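Local coordinates for protein 2-c-methyl-d-erythritol 4-phosphate cytidylyltransferase (Streptococcus pneumoniae, PDB 2VSH) that transfers the cytidylyl group of CTP to D-ribitol 5-phosphate, making the CDP-activated ribitol used for teichoic acid precursors, at residues 22-26 / 58-62; 106-112 / 170-176; 167-171 / 213-217. All blocks are in the same frame, centred on the assembly; numbering follows the deposited sequence.

How the contacts relate
Contact 1 lies at the surface, its centre about 16 Å from the centre of the chain, and is dominated by aromatic rings with no direct hydrogen bond between its segments. Contacts 2 and 3 are buried and have strand 165-175 in common: they share Thr-170, where the chain turns a corner, and Pro-171, and they touch where His-112 packs on Asn-217. Contact 2 is sheet pairing with strand 108-113, built on backbone hydrogen bonds and apolar packing, whereas contact 3 fastens the same strand to the loop 213-217 through side-chain amides. Contact 1 stands apart, its nearest atoms about 9 Å from contact 2 and about 12 Å from contact 3.

Contact 1. Residues 22-26 / 58-62; sequences PKQFL and WVSHA
Phe-25 meets Trp-58 and His-61 in a small aromatic cluster. The six-membered ring of Trp-58 is nearly parallel to Phe-25, with planes 12° apart, but the two are displaced laterally until little of one ring lies over the other; their centroids are 4.9 Å apart. The closest pair is Phe-25 CE2 and Trp-58 CE3, at 3.6 Å. His-61 is set quite differently. Its plane stands at 85° to that of Phe-25 in an edge-to-face, T-shaped pair, and the imidazole edge carries CD2 to 3.7 Å from Phe-25 CD1, over the rim of the phenyl face. Gln-24 CG lies over the centre of the other face, so the phenyl group is held between its own neighbour and the histidine.

These contacts join a short 3-10 segment, residues 23-25, to the start of helix 59-69, with Trp-58 at the N-cap position. In this GT-A-type nucleotidyltransferase fold they tie the loop after strand 3-9 to a helix flanking the sheet, and Phe-25 lies about 6 Å, side chain to side chain, from Ala-9, a probable CTP-binding residue.

Apolar contacts beyond the rings are looser. Ala-62 CB approaches Phe-25 CE1 at 4.5 Å, and Pro-22 CD comes no nearer than 4.5 Å to Trp-58 CZ2; Phe-25 also packs on Leu-34 and Val-54.

The polar link is indirect. One water donates to Phe-25 O at 2.7 Å and is hydrogen-bonded, near the imidazole plane, to His-61 NE2 at 2.9 Å. With CG anti to the backbone N (chi1 176°), the His-61 imidazole is placed beside Phe-25.

Contact 2. Residues 106-112 / 170-176; sequences EDIVVTH and TPQTFRC
In Thr-111, chi1 of 71° sets OG1 between the backbone N and the carbonyl carbon, from where it reaches Gln-172 O across the strands at 2.6 Å; Phe-174, its CG likewise between N and carbonyl carbon, has its ring alongside Val-109. Both belong to an antiparallel strand pair inside the mixed sheet of the GT-A-type fold, where strand 108-113 lies between strands 3-9 and 165-175.

Two hydrogen-bonded pairs hold the backbones together, Val-109 with Phe-174 and Thr-111 with Gln-172. The bond from Val-109 N to Phe-174 O is nearly straight at 2.9 Å. Gln-172 O is gripped twice by one residue, since Thr-111 N donates to it at 3.0 Å as well as OG1. Past the strand end, Cys-176 N donates to Asp-107 O.

On one face of the sheet Val-109 CG1 lies 3.5 Å from Phe-174 CE1, while Thr-111 CG2 meets CZ of the same ring. The other face carries Val-110, whose CG1 touches Pro-171 CB at 3.6 Å, next to Thr-173; helix 121-133 covers this side, and its Asn-127 bonds Thr-173 OG1. His-112 ND1 and Thr-170 OG1 are 2.7 Å apart; Thr-170 OG1 is hydrogen-bonded to Asp-113 N and His-112 NE2 to Arg-116 O, and Thr-170 packs against Arg-86, which probably binds CTP.

At the opposite end of the pair, Arg-175 uses NH1 to bond His-134 O, while its NE forms a salt bridge with Glu-106. Arg-175 NE lies 3.1 Å from Glu-106 OE1, its N-H pointing almost straight at it; OE1 lies in the guanidinium plane, yet NE sits 38° out of the carboxylate plane.

Contact 3. Residues 167-171 / 213-217; sequences QGQTP and GEYSN
Gln-169 comes nearest to Gly-213, with CA atoms 6.8 Å apart, just before the chain turns a corner at Thr-170 and enters a cis peptide bond to Pro-171. On the other side, Glu-214 to Asn-217 form a type I beta turn closed by Asn-217 N bonding to Glu-214 O.

The Gln-169 side chain extends beyond CG and lays its amide against the backbone of Glu-214. Its NE2 donates to Glu-214 O at 2.8 Å, almost straight at 170°, meeting the carbonyl from above its plane. OE1 accepts from Glu-214 N at 3.2 Å, so the amide grips both backbone polar groups of one residue. Glu-214 O takes its two donors, Gln-169 NE2 and Asn-217 N, from opposite faces of its plane.

This pairing fastens the loop between strand 208-212 and helix 223-232 to strand 165-175 in the GT-A-type fold. Gly-168 next door makes backbone hydrogen bonds to the second subunit.

Asn-217 ND2 spans Gln-169 and the corner residue Thr-170. CG anti to the backbone N (chi1 -172°) carries ND2 to Thr-170 O, 2.8 Å away, in the plane of the Asn-217 amide and nearly in line with the Thr-170 C=O. The same nitrogen donates to Gln-169 OE1 at 3.2 Å, approaching from above the glutamine amide, whose plane stands at 87° to its own. Gly-213 CA packs 3.2 Å from Gln-169 OE1.

Contact 1. Residues 22-26 / 58-62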
ATOM      1  N   PRO A  22      -9.913 -18.790  -4.543  1.00 36.26           N
ATOM      2  CA  PRO A  22      -9.887 -17.339  -4.781  1.00 34.39           C
ATOM      3  C   PRO A  22     -10.993 -16.596  -4.009  1.00 32.99           C
ATOM      4  O   PRO A  22     -12.163 -17.079  -3.982  1.00 32.64           O
ATOM      5  CB  PRO A  22     -10.123 -17.230  -6.294  1.00 33.97           C
ATOM      6  CG  PRO A  22     -10.788 -18.571  -6.712  1.00 35.22           C
ATOM      7  CD  PRO A  22     -10.744 -19.513  -5.529  1.00 36.10           C
ATOM      8  N   LYS A  23     -10.657 -15.424  -3.443  1.00 30.05           N
ATOM      9  CA  LYS A  23     -11.571 -14.770  -2.496  1.00 28.20           C
ATOM     10  C   LYS A  23     -12.927 -14.340  -3.052  1.00 26.01           C
ATOM     11  O   LYS A  23     -13.880 -14.221  -2.303  1.00 25.25           O
ATOM     12  CB  LYS A  23     -10.885 -13.669  -1.685  1.00 28.18           C
ATOM     13  CG  LYS A  23     -10.265 -14.233  -0.404  1.00 31.21           C
ATOM     14  CD  LYS A  23      -8.982 -13.558  -0.066  1.00 32.69           C
ATOM     15  CE  LYS A  23      -8.081 -14.476   0.745  1.00 32.17           C
ATOM     16  NZ  LYS A  23      -8.619 -14.502   2.117  1.00 35.48           N
ATOM     17  N   GLN A  24     -13.027 -14.160  -4.365  1.00 24.48           N
ATOM     18  CA  GLN A  24     -14.290 -13.718  -4.976  1.00 22.93           C
ATOM     19  C   GLN A  24     -15.448 -14.707  -4.784  1.00 22.31           C
ATOM     20  O   GLN A  24     -16.610 -14.306  -4.849  1.00 21.43           O
ATOM     21  CB  GLN A  24     -14.107 -13.403  -6.453  1.00 22.67           C
ATOM     22  CG  GLN A  24     -13.861 -14.615  -7.317  1.00 25.31           C
ATOM     23  CD  GLN A  24     -12.400 -14.815  -7.600  1.00 30.69           C
ATOM     24  OE1 GLN A  24     -11.514 -14.280  -6.888  1.00 31.03           O
ATOM     25  NE2 GLN A  24     -12.118 -15.595  -8.644  1.00 30.78           N
ATOM     26  N   PHE A  25     -15.136 -15.980  -4.532  1.00 22.10           N
ATOM     27  CA  PHE A  25     -16.175 -16.993  -4.314  1.00 23.03           C
ATOM     28  C   PHE A  25     -16.555 -17.154  -2.846  1.00 23.23           C
ATOM     29  O   PHE A  25     -17.451 -17.911  -2.501  1.00 23.50           O
ATOM     30  CB  PHE A  25     -15.810 -18.331  -4.960  1.00 23.23           C
ATOM     31  CG  PHE A  25     -15.664 -18.248  -6.457  1.00 25.17           C
ATOM     32  CD1 PHE A  25     -16.700 -17.751  -7.243  1.00 24.16           C
ATOM     33  CD2 PHE A  25     -14.496 -18.671  -7.083  1.00 26.63           C
ATOM     34  CE1 PHE A  25     -16.571 -17.653  -8.633  1.00 24.31           C
ATOM     35  CE2 PHE A  25     -14.357 -18.582  -8.465  1.00 23.29           C
ATOM     36  CZ  PHE A  25     -15.396 -18.073  -9.241  1.00 23.83           C
ATOM     37  N   LEU A  26     -15.862 -16.414  -1.999  1.00 23.35           N
ATOM     38  CA  LEU A  26     -16.148 -16.372  -0.580  1.00 24.57           C
ATOM     39  C   LEU A  26     -17.311 -15.438  -0.262  1.00 24.37           C
ATOM     40  O   LEU A  26     -17.492 -14.413  -0.917  1.00 22.52           O
ATOM     41  CB  LEU A  26     -14.890 -15.922   0.168  1.00 24.99           C
ATOM     42  CG  LEU A  26     -14.232 -16.979   1.048  1.00 29.08           C
ATOM     43  CD1 LEU A  26     -14.365 -18.384   0.491  1.00 29.63           C
ATOM     44  CD2 LEU A  26     -12.764 -16.616   1.314  1.00 31.34           C
ATOM     45  N   TRP A  58     -14.085 -22.939 -13.088  1.00 31.18           N
ATOM     46  CA  TRP A  58     -15.082 -22.298 -12.222  1.00 29.87           C
ATOM     47  C   TRP A  58     -16.205 -21.601 -12.999  1.00 28.71           C
ATOM     48  O   TRP A  58     -17.054 -20.933 -12.408  1.00 27.81           O
ATOM     49  CB  TRP A  58     -14.415 -21.298 -11.262  1.00 29.08           C
ATOM     50  CG  TRP A  58     -13.489 -21.940 -10.269  1.00 29.90           C
ATOM     51  CD1 TRP A  58     -12.195 -22.316 -10.486  1.00 31.21           C
ATOM     52  CD2 TRP A  58     -13.790 -22.294  -8.906  1.00 30.58           C
ATOM     53  NE1 TRP A  58     -11.665 -22.882  -9.341  1.00 32.47           N
ATOM     54  CE2 TRP A  58     -12.619 -22.871  -8.355  1.00 32.16           C
ATOM     55  CE3 TRP A  58     -14.927 -22.165  -8.095  1.00 30.10           C
ATOM     56  CZ2 TRP A  58     -12.552 -23.326  -7.023  1.00 33.12           C
ATOM     57  CZ3 TRP A  58     -14.861 -22.610  -6.770  1.00 32.26           C
ATOM     58  CH2 TRP A  58     -13.682 -23.197  -6.252  1.00 32.85           C
ATOM     59  N   VAL A  59     -16.215 -21.755 -14.322  1.00 29.00           N
ATOM     60  CA  VAL A  59     -17.263 -21.149 -15.138  1.00 27.78           C
ATOM     61  C   VAL A  59     -18.674 -21.611 -14.725  1.00 28.09           C
ATOM     62  O   VAL A  59     -19.538 -20.776 -14.460  1.00 27.64           O
ATOM     63  CB  VAL A  59     -16.987 -21.316 -16.664  1.00 28.54           C
ATOM     64  CG1 VAL A  59     -18.218 -20.972 -17.490  1.00 28.35           C
ATOM     65  CG2 VAL A  59     -15.818 -20.430 -17.080  1.00 26.54           C
ATOM     66  N   SER A  60     -18.914 -22.919 -14.646  1.00 29.30           N
ATOM     67  CA  SER A  60     -20.264 -23.385 -14.300  1.00 29.82           C
ATOM     68  C   SER A  60     -20.637 -23.003 -12.860  1.00 29.13           C
ATOM     69  O   SER A  60     -21.805 -22.749 -12.566  1.00 29.75           O
ATOM     70  CB  SER A  60     -20.452 -24.879 -14.557  1.00 31.44           C
ATOM     71  OG  SER A  60     -19.763 -25.664 -13.613  1.00 33.95           O
ATOM     72  N   HIS A  61     -19.644 -22.943 -11.980  1.00 27.68           N
ATOM     73  CA  HIS A  61     -19.877 -22.497 -10.612  1.00 26.69           C
ATOM     74  C   HIS A  61     -20.334 -21.035 -10.602  1.00 25.04           C
ATOM     75  O   HIS A  61     -21.338 -20.699  -9.973  1.00 25.14           O
ATOM     76  CB  HIS A  61     -18.639 -22.689  -9.736  1.00 26.25           C
ATOM     77  CG  HIS A  61     -18.805 -22.151  -8.353  1.00 25.55           C
ATOM     78  ND1 HIS A  61     -19.535 -22.802  -7.386  1.00 25.88           N
ATOM     79  CD2 HIS A  61     -18.370 -21.001  -7.789  1.00 24.97           C
ATOM     80  CE1 HIS A  61     -19.529 -22.083  -6.276  1.00 27.57           C
ATOM     81  NE2 HIS A  61     -18.830 -20.983  -6.494  1.00 25.26           N
ATOM     82  N   ALA A  62     -19.607 -20.174 -11.307  1.00 23.43           N
ATOM     83  CA  ALA A  62     -20.022 -18.785 -11.490  1.00 22.63           C
ATOM     84  C   ALA A  62     -21.445 -18.664 -12.062  1.00 22.93           C
ATOM     85  O   ALA A  62     -22.187 -17.783 -11.656  1.00 22.35           O
ATOM     86  CB  ALA A  62     -19.018 -18.026 -12.361  1.00 21.30           C
TER
HETATM   87  O   HOH W   1     -19.016 -19.244  -4.177  1.00 20.52           O

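Contact 2. Residues 106-112 / 170-176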
ATOM      1  N   GLU A 106     -15.723   2.309 -31.327  1.00 27.80           N
ATOM      2  CA  GLU A 106     -16.130   3.179 -30.233  1.00 27.35           C
ATOM      3  C   GLU A 106     -16.663   2.421 -29.018  1.00 25.99           C
ATOM      4  O   GLU A 106     -16.811   3.008 -27.948  1.00 25.63           O
ATOM      5  CB  GLU A 106     -17.106   4.278 -30.697  1.00 28.89           C
ATOM      6  CG  GLU A 106     -16.455   5.384 -31.578  1.00 33.09           C
ATOM      7  CD  GLU A 106     -15.173   5.980 -30.955  1.00 36.01           C
ATOM      8  OE1 GLU A 106     -15.188   6.387 -29.770  1.00 36.73           O
ATOM      9  OE2 GLU A 106     -14.136   6.037 -31.655  1.00 39.76           O
ATOM     10  N   ASP A 107     -16.903   1.118 -29.166  1.00 24.95           N
ATOM     11  CA  ASP A 107     -17.380   0.293 -28.047  1.00 23.57           C
ATOM     12  C   ASP A 107     -16.360   0.251 -26.908  1.00 22.60           C
ATOM     13  O   ASP A 107     -15.175   0.069 -27.149  1.00 21.70           O
ATOM     14  CB  ASP A 107     -17.710  -1.134 -28.498  1.00 23.65           C
ATOM     15  CG  ASP A 107     -18.878  -1.192 -29.459  1.00 26.10           C
ATOM     16  OD1 ASP A 107     -19.748  -0.295 -29.419  1.00 28.11           O
ATOM     17  OD2 ASP A 107     -18.917  -2.125 -30.286  1.00 27.61           O
ATOM     18  N   ILE A 108     -16.839   0.424 -25.676  1.00 22.05           N
ATOM     19  CA  ILE A 108     -15.984   0.593 -24.503  1.00 21.41           C
ATOM     20  C   ILE A 108     -16.174  -0.563 -23.500  1.00 20.58           C
ATOM     21  O   ILE A 108     -17.267  -1.120 -23.397  1.00 20.93           O
ATOM     22  CB  ILE A 108     -16.297   1.964 -23.841  1.00 22.34           C
ATOM     23  CG1 ILE A 108     -15.613   3.101 -24.604  1.00 24.04           C
ATOM     24  CG2 ILE A 108     -15.870   1.998 -22.373  1.00 20.49           C
ATOM     25  CD1 ILE A 108     -16.297   4.449 -24.393  1.00 28.81           C
ATOM     26  N   VAL A 109     -15.107  -0.950 -22.796  1.00 18.99           N
ATOM     27  CA  VAL A 109     -15.220  -1.890 -21.690  1.00 18.68           C
ATOM     28  C   VAL A 109     -14.737  -1.227 -20.405  1.00 18.15           C
ATOM     29  O   VAL A 109     -13.659  -0.628 -20.375  1.00 19.44           O
ATOM     30  CB  VAL A 109     -14.497  -3.266 -21.943  1.00 18.10           C
ATOM     31  CG1 VAL A 109     -12.968  -3.112 -22.090  1.00 18.60           C
ATOM     32  CG2 VAL A 109     -14.820  -4.275 -20.834  1.00 17.40           C
ATOM     33  N   VAL A 110     -15.565  -1.302 -19.371  1.00 17.57           N
ATOM     34  CA  VAL A 110     -15.182  -0.887 -18.022  1.00 16.96           C
ATOM     35  C   VAL A 110     -14.682  -2.130 -17.284  1.00 16.59           C
ATOM     36  O   VAL A 110     -15.486  -2.936 -16.810  1.00 16.85           O
ATOM     37  CB  VAL A 110     -16.375  -0.210 -17.258  1.00 16.64           C
ATOM     38  CG1 VAL A 110     -15.952   0.239 -15.844  1.00 17.85           C
ATOM     39  CG2 VAL A 110     -16.917   1.002 -18.023  1.00 18.62           C
ATOM     40  N   THR A 111     -13.353  -2.299 -17.211  1.00 16.83           N
ATOM     41  CA  THR A 111     -12.747  -3.450 -16.547  1.00 16.38           C
ATOM     42  C   THR A 111     -12.572  -3.211 -15.049  1.00 16.52           C
ATOM     43  O   THR A 111     -12.249  -2.102 -14.624  1.00 16.44           O
ATOM     44  CB  THR A 111     -11.375  -3.887 -17.173  1.00 17.74           C
ATOM     45  OG1 THR A 111     -10.359  -2.920 -16.867  1.00 16.64           O
ATOM     46  CG2 THR A 111     -11.489  -4.084 -18.693  1.00 17.24           C
ATOM     47  N   HIS A 112     -12.801  -4.258 -14.247  1.00 15.82           N
ATOM     48  CA  HIS A 112     -12.825  -4.102 -12.796  1.00 15.82           C
ATOM     49  C   HIS A 112     -12.561  -5.443 -12.109  1.00 16.13           C
ATOM     50  O   HIS A 112     -13.067  -6.478 -12.552  1.00 16.76           O
ATOM     51  CB  HIS A 112     -14.189  -3.521 -12.351  1.00 15.08           C
ATOM     52  CG  HIS A 112     -14.258  -3.185 -10.893  1.00 15.41           C
ATOM     53  ND1 HIS A 112     -13.527  -2.160 -10.330  1.00 16.05           N
ATOM     54  CD2 HIS A 112     -14.959  -3.751  -9.878  1.00 14.74           C
ATOM     55  CE1 HIS A 112     -13.791  -2.096  -9.034  1.00 15.92           C
ATOM     56  NE2 HIS A 112     -14.643  -3.060  -8.731  1.00 15.46           N
ATOM     57  N   THR A 170      -9.089  -0.184  -9.581  1.00 18.82           N
ATOM     58  CA  THR A 170      -9.910  -0.343 -10.775  1.00 18.58           C
ATOM     59  C   THR A 170     -11.265   0.320 -10.479  1.00 18.49           C
ATOM     60  O   THR A 170     -11.580   0.534  -9.312  1.00 19.18           O
ATOM     61  CB  THR A 170     -10.005  -1.817 -11.267  1.00 17.42           C
ATOM     62  OG1 THR A 170     -10.861  -2.598 -10.421  1.00 18.36           O
ATOM     63  CG2 THR A 170      -8.611  -2.471 -11.386  1.00 18.70           C
ATOM     64  N   PRO A 171     -12.078   0.632 -11.516  1.00 19.03           N
ATOM     65  CA  PRO A 171     -11.960   0.364 -12.969  1.00 18.52           C
ATOM     66  C   PRO A 171     -10.759   0.899 -13.760  1.00 18.42           C
ATOM     67  O   PRO A 171     -10.094   1.863 -13.374  1.00 19.21           O
ATOM     68  CB  PRO A 171     -13.269   0.935 -13.547  1.00 19.01           C
ATOM     69  CG  PRO A 171     -14.226   0.914 -12.440  1.00 18.99           C
ATOM     70  CD  PRO A 171     -13.379   1.249 -11.203  1.00 19.20           C
ATOM     71  N   GLN A 172     -10.503   0.216 -14.869  1.00 17.97           N
ATOM     72  CA  GLN A 172      -9.658   0.688 -15.940  1.00 18.58           C
ATOM     73  C   GLN A 172     -10.500   0.556 -17.204  1.00 18.47           C
ATOM     74  O   GLN A 172     -11.011  -0.528 -17.516  1.00 17.41           O
ATOM     75  CB  GLN A 172      -8.376  -0.143 -16.024  1.00 18.28           C
ATOM     76  CG  GLN A 172      -7.567  -0.105 -14.745  1.00 18.47           C
ATOM     77  CD  GLN A 172      -6.240  -0.860 -14.813  1.00 19.37           C
ATOM     78  OE1 GLN A 172      -5.247  -0.413 -14.249  1.00 21.73           O
ATOM     79  NE2 GLN A 172      -6.225  -2.007 -15.485  1.00 19.64           N
ATOM     80  N   THR A 173     -10.657   1.668 -17.915  1.00 19.25           N
ATOM     81  CA  THR A 173     -11.680   1.788 -18.952  1.00 19.72           C
ATOM     82  C   THR A 173     -11.077   2.248 -20.283  1.00 20.30           C
ATOM     83  O   THR A 173     -10.232   3.141 -20.326  1.00 19.69           O
ATOM     84  CB  THR A 173     -12.805   2.757 -18.481  1.00 20.58           C
ATOM     85  OG1 THR A 173     -13.366   2.244 -17.265  1.00 20.45           O
ATOM     86  CG2 THR A 173     -13.914   2.913 -19.532  1.00 20.37           C
ATOM     87  N   PHE A 174     -11.514   1.617 -21.370  1.00 20.63           N
ATOM     88  CA  PHE A 174     -10.936   1.872 -22.676  1.00 21.42           C
ATOM     89  C   PHE A 174     -11.769   1.238 -23.793  1.00 21.76           C
ATOM     90  O   PHE A 174     -12.595   0.370 -23.541  1.00 20.78           O
ATOM     91  CB  PHE A 174      -9.465   1.369 -22.717  1.00 21.20           C
ATOM     92  CG  PHE A 174      -9.248   0.045 -22.035  1.00 20.15           C
ATOM     93  CD1 PHE A 174      -9.711  -1.135 -22.605  1.00 21.07           C
ATOM     94  CD2 PHE A 174      -8.573  -0.023 -20.819  1.00 19.58           C
ATOM     95  CE1 PHE A 174      -9.518  -2.357 -21.957  1.00 20.36           C
ATOM     96  CE2 PHE A 174      -8.373  -1.236 -20.180  1.00 18.47           C
ATOM     97  CZ  PHE A 174      -8.852  -2.405 -20.749  1.00 19.34           C
ATOM     98  N   ARG A 175     -11.529   1.668 -25.028  1.00 22.10           N
ATOM     99  CA  ARG A 175     -12.191   1.074 -26.195  1.00 22.68           C
ATOM    100  C   ARG A 175     -11.654  -0.330 -26.380  1.00 22.87           C
ATOM    101  O   ARG A 175     -10.445  -0.559 -26.278  1.00 22.87           O
ATOM    102  CB  ARG A 175     -11.964   1.933 -27.439  1.00 23.15           C
ATOM    103  CG  ARG A 175     -12.781   3.226 -27.428  1.00 22.22           C
ATOM    104  CD  ARG A 175     -12.176   4.350 -28.263  1.00 24.86           C
ATOM    105  NE  ARG A 175     -12.840   5.595 -27.876  1.00 27.09           N
ATOM    106  CZ  ARG A 175     -12.455   6.405 -26.886  1.00 27.84           C
ATOM    107  NH1 ARG A 175     -11.368   6.160 -26.167  1.00 26.84           N
ATOM    108  NH2 ARG A 175     -13.172   7.479 -26.615  1.00 29.87           N
ATOM    109  N   CYS A 176     -12.564  -1.280 -26.582  1.00 23.10           N
ATOM    110  CA  CYS A 176     -12.212  -2.693 -26.746  1.00 22.02           C
ATOM    111  C   CYS A 176     -11.202  -2.894 -27.871  1.00 22.86           C
ATOM    112  O   CYS A 176     -10.221  -3.590 -27.676  1.00 22.59           O
ATOM    113  CB  CYS A 176     -13.465  -3.509 -27.062  1.00 21.99           C
ATOM    114  SG  CYS A 176     -14.717  -3.530 -25.751  1.00 22.52           S
TER

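Contact 3. Residues 167-171 / 213-217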
ATOM      1  N   GLN A 167      -2.151   5.533  -5.726  1.00 25.29           N
ATOM      2  CA  GLN A 167      -2.412   4.102  -5.635  1.00 25.19           C
ATOM      3  C   GLN A 167      -3.403   3.725  -6.739  1.00 24.18           C
ATOM      4  O   GLN A 167      -4.494   4.311  -6.848  1.00 23.48           O
ATOM      5  CB  GLN A 167      -2.975   3.726  -4.260  1.00 27.77           C
ATOM      6  CG  GLN A 167      -3.490   2.293  -4.162  1.00 30.44           C
ATOM      7  CD  GLN A 167      -4.423   2.075  -2.981  1.00 35.25           C
ATOM      8  OE1 GLN A 167      -5.625   1.842  -3.152  1.00 37.07           O
ATOM      9  NE2 GLN A 167      -3.875   2.157  -1.776  1.00 38.98           N
ATOM     10  N   GLY A 168      -3.001   2.768  -7.570  1.00 23.20           N
ATOM     11  CA  GLY A 168      -3.816   2.313  -8.683  1.00 23.08           C
ATOM     12  C   GLY A 168      -4.909   1.402  -8.191  1.00 24.56           C
ATOM     13  O   GLY A 168      -4.658   0.488  -7.416  1.00 25.72           O
ATOM     14  N   GLN A 169      -6.131   1.656  -8.650  1.00 18.90           N
ATOM     15  CA  GLN A 169      -7.258   0.805  -8.331  1.00 19.27           C
ATOM     16  C   GLN A 169      -7.869   0.342  -9.640  1.00 19.35           C
ATOM     17  O   GLN A 169      -7.236   0.444 -10.681  1.00 20.12           O
ATOM     18  CB  GLN A 169      -8.289   1.562  -7.494  1.00 19.56           C
ATOM     19  CG  GLN A 169      -7.739   2.204  -6.216  1.00 19.94           C
ATOM     20  CD  GLN A 169      -8.842   2.843  -5.366  1.00 21.50           C
ATOM     21  OE1 GLN A 169      -9.832   3.369  -5.887  1.00 19.16           O
ATOM     22  NE2 GLN A 169      -8.677   2.779  -4.049  1.00 21.38           N
ATOM     23  N   THR A 170      -9.089  -0.184  -9.581  1.00 18.82           N
ATOM     24  CA  THR A 170      -9.910  -0.343 -10.775  1.00 18.58           C
ATOM     25  C   THR A 170     -11.265   0.320 -10.479  1.00 18.49           C
ATOM     26  O   THR A 170     -11.580   0.534  -9.312  1.00 19.18           O
ATOM     27  CB  THR A 170     -10.005  -1.817 -11.267  1.00 17.42           C
ATOM     28  OG1 THR A 170     -10.861  -2.598 -10.421  1.00 18.36           O
ATOM     29  CG2 THR A 170      -8.611  -2.471 -11.386  1.00 18.70           C
ATOM     30  N   PRO A 171     -12.078   0.632 -11.516  1.00 19.03           N
ATOM     31  CA  PRO A 171     -11.960   0.364 -12.969  1.00 18.52           C
ATOM     32  C   PRO A 171     -10.759   0.899 -13.760  1.00 18.42           C
ATOM     33  O   PRO A 171     -10.094   1.863 -13.374  1.00 19.21           O
ATOM     34  CB  PRO A 171     -13.269   0.935 -13.547  1.00 19.01           C
ATOM     35  CG  PRO A 171     -14.226   0.914 -12.440  1.00 18.99           C
ATOM     36  CD  PRO A 171     -13.379   1.249 -11.203  1.00 19.20           C
ATOM     37  N   GLY A 213     -10.793   7.344  -7.428  1.00 26.40           N
ATOM     38  CA  GLY A 213     -11.170   6.131  -6.718  1.00 26.22           C
ATOM     39  C   GLY A 213     -11.705   6.478  -5.349  1.00 27.49           C
ATOM     40  O   GLY A 213     -12.193   7.585  -5.130  1.00 28.54           O
ATOM     41  N   GLU A 214     -11.631   5.523  -4.428  1.00 27.87           N
ATOM     42  CA  GLU A 214     -12.035   5.745  -3.047  1.00 29.34           C
ATOM     43  C   GLU A 214     -11.163   4.871  -2.169  1.00 28.60           C
ATOM     44  O   GLU A 214     -10.796   3.760  -2.567  1.00 26.91           O
ATOM     45  CB  GLU A 214     -13.504   5.354  -2.868  1.00 29.92           C
ATOM     46  CG  GLU A 214     -14.286   6.233  -1.935  1.00 35.87           C
ATOM     47  CD  GLU A 214     -14.579   7.598  -2.516  1.00 39.35           C
ATOM     48  OE1 GLU A 214     -14.018   8.577  -1.997  1.00 42.16           O
ATOM     49  OE2 GLU A 214     -15.361   7.697  -3.488  1.00 41.87           O
ATOM     50  N   TYR A 215     -10.819   5.359  -0.978  1.00 29.14           N
ATOM     51  CA  TYR A 215     -10.025   4.548  -0.061  1.00 29.51           C
ATOM     52  C   TYR A 215     -10.766   3.276   0.348  1.00 28.49           C
ATOM     53  O   TYR A 215     -10.154   2.237   0.593  1.00 28.56           O
ATOM     54  CB  TYR A 215      -9.541   5.387   1.133  1.00 31.57           C
ATOM     55  CG  TYR A 215      -8.478   6.351   0.671  1.00 33.09           C
ATOM     56  CD1 TYR A 215      -8.720   7.720   0.604  1.00 34.67           C
ATOM     57  CD2 TYR A 215      -7.247   5.877   0.217  1.00 33.65           C
ATOM     58  CE1 TYR A 215      -7.736   8.605   0.134  1.00 35.38           C
ATOM     59  CE2 TYR A 215      -6.266   6.746  -0.254  1.00 35.04           C
ATOM     60  CZ  TYR A 215      -6.512   8.096  -0.293  1.00 34.89           C
ATOM     61  OH  TYR A 215      -5.523   8.933  -0.770  1.00 35.92           O
ATOM     62  N   SER A 216     -12.090   3.366   0.359  1.00 28.07           N
ATOM     63  CA  SER A 216     -12.975   2.237   0.636  1.00 28.47           C
ATOM     64  C   SER A 216     -13.063   1.244  -0.540  1.00 26.88           C
ATOM     65  O   SER A 216     -13.550   0.138  -0.358  1.00 26.64           O
ATOM     66  CB  SER A 216     -14.382   2.755   0.974  1.00 29.06           C
ATOM     67  OG  SER A 216     -14.925   3.411  -0.168  1.00 29.35           O
ATOM     68  N   ASN A 217     -12.597   1.630  -1.731  1.00 25.53           N
ATOM     69  CA  ASN A 217     -12.554   0.695  -2.889  1.00 24.85           C
ATOM     70  C   ASN A 217     -11.493  -0.413  -2.678  1.00 24.86           C
ATOM     71  O   ASN A 217     -10.640  -0.670  -3.540  1.00 24.22           O
ATOM     72  CB  ASN A 217     -12.353   1.467  -4.198  1.00 23.41           C
ATOM     73  CG  ASN A 217     -12.497   0.600  -5.462  1.00 23.81           C
ATOM     74  OD1 ASN A 217     -13.149  -0.443  -5.471  1.00 20.93           O
ATOM     75  ND2 ASN A 217     -11.914   1.081  -6.553  1.00 24.02           N
TER